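Local coordinates for threonine phosphate decarboxylase-like enzyme (Sulfurospirillum multivorans, PDB 6OUX) that decarboxylates L-serine O-phosphate to ethanolamine O-phosphate with pyridoxal phosphate as cofactor, supplying the linker precursor for norcobamide biosynthesis, at the interface of chains A and B. Residues are numbered along the deposited sequence; one frame, centred on the assembly and turned at random. Chains: chain A/B, Threonine phosphate decarboxylase-like enzyme.

The interface of chains A and B. Residues chain A 76-81; chain B 49-50, 56, 247-251.
The main-chain carbonyl oxygen of A:Leu77 accepts one hydrogen bond from the partner chain. B:Gly250 N is the donor, 2.8 Å from A:Leu77 O. The bond is bent, with 143° at the hydrogen. The N-H lies above the carbonyl plane and not on a lone pair. This carbonyl comes from the last turn of a helix, so the helix end is tied to the chain B loop between strands 236-241 and 254-257.

The A:Leu77 side chain, its CG beside the backbone N, adds a loose apolar contact. Its CD2 branch meets the CG2 branch of B:Val251, 4.1 Å apart, and the two side chains cross obliquely.

A:Tyr80 lies between two residues of chain B. The methyl CB of B:Ala249 sits over the face of its ring, 3.7 Å from the centroid, a CH-pi contact. B:Tyr49 meets A:Tyr80 edge-to-face, with ring planes 57° apart and centroids separated by 5.3 Å. B:Tyr49 holds its CG in the crowded position between backbone N and carbonyl carbon (chi1 85°). Its CB and the CD2 side of its ring lie against the CD2-CE2 side of A:Tyr80. A:Tyr80 is poorly ordered, so its fine geometry should be read with care. B:Tyr49 also reaches A:His79, its phenol OH lying 3.8 Å from CD2 of the imidazole.

Within chain B, the hydroxyl OG of B:Ser56 donates to B:Gly247 O at 2.5 Å. It lies in the carbonyl plane, on a lone pair. This bond links helix 53-68 to the same loop. A:Thr78 OG1 stands beside this pair, 3.7 Å from B:Gly247 O.

The patch is part of the interface of the deposited two-chain assembly. Dimers are usual in the class-II pyridoxal-phosphate-dependent aminotransferase family, but the structure alone does not show the state in solution. Chain A gives the end of helix 73-78 and the residues after it. Chain B gives the loop between strands 236-241 and 254-257, the segment at 49-50 and the start of helix 53-68.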
ATOM      1  N   VAL A  76       9.188  12.881   7.458  1.00 21.84           N
ATOM      2  CA  VAL A  76       8.779  11.734   6.614  1.00 20.96           C
ATOM      3  C   VAL A  76       7.442  11.130   7.124  1.00 21.06           C
ATOM      4  O   VAL A  76       6.572  10.757   6.337  1.00 18.91           O
ATOM      5  CB  VAL A  76       9.883  10.624   6.547  1.00 22.21           C
ATOM      6  CG1 VAL A  76       9.358   9.338   5.881  1.00 22.65           C
ATOM      7  CG2 VAL A  76      11.138  11.123   5.848  1.00 23.38           C
ATOM      8  N   LEU A  77       7.254  11.080   8.438  1.00 18.96           N
ATOM      9  CA  LEU A  77       6.042  10.462   9.020  1.00 19.06           C
ATOM     10  C   LEU A  77       4.842  11.405   9.088  1.00 18.64           C
ATOM     11  O   LEU A  77       3.708  10.965   9.055  1.00 17.51           O
ATOM     12  CB  LEU A  77       6.383   9.904  10.394  1.00 19.82           C
ATOM     13  CG  LEU A  77       7.423   8.723  10.400  1.00 19.89           C
ATOM     14  CD1 LEU A  77       7.744   8.257  11.819  1.00 20.20           C
ATOM     15  CD2 LEU A  77       6.977   7.544   9.542  1.00 20.48           C
ATOM     16  N   THR A  78       5.131  12.695   9.116  1.00 19.32           N
ATOM     17  CA  THR A  78       4.204  13.756   9.437  1.00 24.68           C
ATOM     18  C   THR A  78       3.601  14.460   8.215  1.00 28.99           C
ATOM     19  O   THR A  78       2.449  14.868   8.255  1.00 36.84           O
ATOM     20  CB  THR A  78       4.985  14.731  10.409  1.00 26.88           C
ATOM     21  OG1 THR A  78       4.554  14.497  11.757  1.00 31.01           O
ATOM     22  CG2 THR A  78       5.005  16.153  10.008  1.00 26.92           C
ATOM     23  N   HIS A  79       4.363  14.598   7.139  1.00 29.06           N
ATOM     24  CA  HIS A  79       3.923  15.329   5.943  1.00 32.26           C
ATOM     25  C   HIS A  79       3.201  14.439   4.954  1.00 28.63           C
ATOM     26  O   HIS A  79       3.458  13.241   4.923  1.00 22.14           O
ATOM     27  CB  HIS A  79       5.132  15.983   5.279  1.00 37.06           C
ATOM     28  CG  HIS A  79       5.635  17.189   6.013  1.00 44.07           C
ATOM     29  ND1 HIS A  79       6.774  17.868   5.640  1.00 50.99           N
ATOM     30  CD2 HIS A  79       5.167  17.819   7.116  1.00 47.81           C
ATOM     31  CE1 HIS A  79       6.970  18.880   6.463  1.00 52.75           C
ATOM     32  NE2 HIS A  79       6.012  18.868   7.374  1.00 52.59           N
ATOM     33  N   TYR A  80       2.280  15.011   4.172  1.00 28.10           N
ATOM     34  CA  TYR A  80       1.620  14.256   3.100  1.00 30.06           C
ATOM     35  C   TYR A  80       2.660  13.883   2.036  1.00 27.99           C
ATOM     36  O   TYR A  80       3.476  14.721   1.661  1.00 22.94           O
ATOM     37  CB  TYR A  80       0.479  15.027   2.396  1.00 34.97           C
ATOM     38  CG  TYR A  80      -0.845  14.753   3.008  1.00 42.00           C
ATOM     39  CD1 TYR A  80      -1.761  13.901   2.423  1.00 42.35           C
ATOM     40  CD2 TYR A  80      -1.153  15.292   4.242  1.00 48.77           C
ATOM     41  CE1 TYR A  80      -2.976  13.648   3.035  1.00 47.88           C
ATOM     42  CE2 TYR A  80      -2.364  15.040   4.859  1.00 53.24           C
ATOM     43  CZ  TYR A  80      -3.267  14.226   4.255  1.00 51.21           C
ATOM     44  OH  TYR A  80      -4.450  14.020   4.921  1.00 65.41           O
ATOM     45  N   PRO A  81       2.628  12.630   1.572  1.00 26.73           N
ATOM     46  CA  PRO A  81       3.656  12.236   0.629  1.00 28.87           C
ATOM     47  C   PRO A  81       3.272  12.664  -0.784  1.00 29.03           C
ATOM     48  O   PRO A  81       2.107  12.915  -1.070  1.00 29.51           O
ATOM     49  CB  PRO A  81       3.654  10.725   0.712  1.00 29.18           C
ATOM     50  CG  PRO A  81       2.740  10.365   1.819  1.00 28.25           C
ATOM     51  CD  PRO A  81       1.794  11.496   1.957  1.00 25.87           C
TER
ATOM     52  N   TYR B  49      -3.463  20.316   3.220  1.00 23.16           N
ATOM     53  CA  TYR B  49      -3.579  19.048   3.869  1.00 26.32           C
ATOM     54  C   TYR B  49      -4.050  19.151   5.305  1.00 23.38           C
ATOM     55  O   TYR B  49      -3.662  20.065   6.019  1.00 18.33           O
ATOM     56  CB  TYR B  49      -2.192  18.319   3.838  1.00 29.27           C
ATOM     57  CG  TYR B  49      -1.138  18.636   4.961  1.00 34.26           C
ATOM     58  CD1 TYR B  49      -0.191  19.639   4.788  1.00 39.63           C
ATOM     59  CD2 TYR B  49      -1.051  17.878   6.132  1.00 38.42           C
ATOM     60  CE1 TYR B  49       0.763  19.912   5.764  1.00 44.18           C
ATOM     61  CE2 TYR B  49      -0.083  18.120   7.094  1.00 39.26           C
ATOM     62  CZ  TYR B  49       0.806  19.148   6.913  1.00 41.71           C
ATOM     63  OH  TYR B  49       1.755  19.399   7.850  1.00 45.44           O
ATOM     64  N   LEU B  50      -4.767  18.125   5.752  1.00 21.76           N
ATOM     65  CA  LEU B  50      -5.387  18.078   7.092  1.00 21.55           C
ATOM     66  C   LEU B  50      -4.564  17.360   8.193  1.00 23.50           C
ATOM     67  O   LEU B  50      -4.089  16.238   8.007  1.00 22.83           O
ATOM     68  CB  LEU B  50      -6.734  17.430   6.953  1.00 18.63           C
ATOM     69  CG  LEU B  50      -7.567  18.142   5.902  1.00 18.18           C
ATOM     70  CD1 LEU B  50      -8.854  17.410   5.756  1.00 19.36           C
ATOM     71  CD2 LEU B  50      -7.791  19.646   6.253  1.00 17.62           C
ATOM     72  N   SER B  56       0.464  15.122  16.145  1.00 16.40           N
ATOM     73  CA  SER B  56       1.782  14.778  15.549  1.00 17.80           C
ATOM     74  C   SER B  56       2.919  14.815  16.543  1.00 18.00           C
ATOM     75  O   SER B  56       3.640  13.871  16.634  1.00 16.27           O
ATOM     76  CB  SER B  56       2.200  15.760  14.471  1.00 18.39           C
ATOM     77  OG  SER B  56       1.423  15.538  13.380  1.00 22.62           O
ATOM     78  N   GLY B 247      -2.347  12.856  13.124  1.00 20.35           N
ATOM     79  CA  GLY B 247      -1.259  13.697  12.558  1.00 23.76           C
ATOM     80  C   GLY B 247      -0.067  12.948  11.963  1.00 26.41           C
ATOM     81  O   GLY B 247       1.103  13.365  12.134  1.00 30.48           O
ATOM     82  N   ILE B 248      -0.365  11.816  11.321  1.00 22.29           N
ATOM     83  CA  ILE B 248       0.625  10.969  10.706  1.00 23.59           C
ATOM     84  C   ILE B 248       0.329  10.831   9.217  1.00 21.44           C
ATOM     85  O   ILE B 248       0.083   9.712   8.701  1.00 19.79           O
ATOM     86  CB  ILE B 248       0.690   9.593  11.394  1.00 25.17           C
ATOM     87  CG1 ILE B 248      -0.737   8.994  11.517  1.00 30.32           C
ATOM     88  CG2 ILE B 248       1.211   9.752  12.818  1.00 28.33           C
ATOM     89  CD1 ILE B 248      -0.774   7.488  11.662  1.00 33.55           C
ATOM     90  N   ALA B 249       0.397  11.943   8.499  1.00 20.18           N
ATOM     91  CA  ALA B 249       0.057  11.899   7.027  1.00 21.21           C
ATOM     92  C   ALA B 249       0.988  11.018   6.218  1.00 21.32           C
ATOM     93  O   ALA B 249       0.586  10.494   5.199  1.00 23.73           O
ATOM     94  CB  ALA B 249      -0.027  13.280   6.441  1.00 22.10           C
ATOM     95  N   GLY B 250       2.191  10.738   6.699  1.00 18.08           N
ATOM     96  CA  GLY B 250       3.062   9.792   5.993  1.00 19.59           C
ATOM     97  C   GLY B 250       2.844   8.314   6.193  1.00 21.16           C
ATOM     98  O   GLY B 250       3.628   7.482   5.723  1.00 21.12           O
ATOM     99  N   VAL B 251       1.809   7.971   6.964  1.00 19.57           N
ATOM    100  CA  VAL B 251       1.515   6.608   7.267  1.00 21.22           C
ATOM    101  C   VAL B 251       0.087   6.468   6.765  1.00 22.95           C
ATOM    102  O   VAL B 251      -0.722   7.366   6.950  1.00 24.12           O
ATOM    103  CB  VAL B 251       1.581   6.414   8.799  1.00 22.79           C
ATOM    104  CG1 VAL B 251       1.281   4.981   9.204  1.00 25.31           C
ATOM    105  CG2 VAL B 251       2.916   6.892   9.325  1.00 23.99           C
TER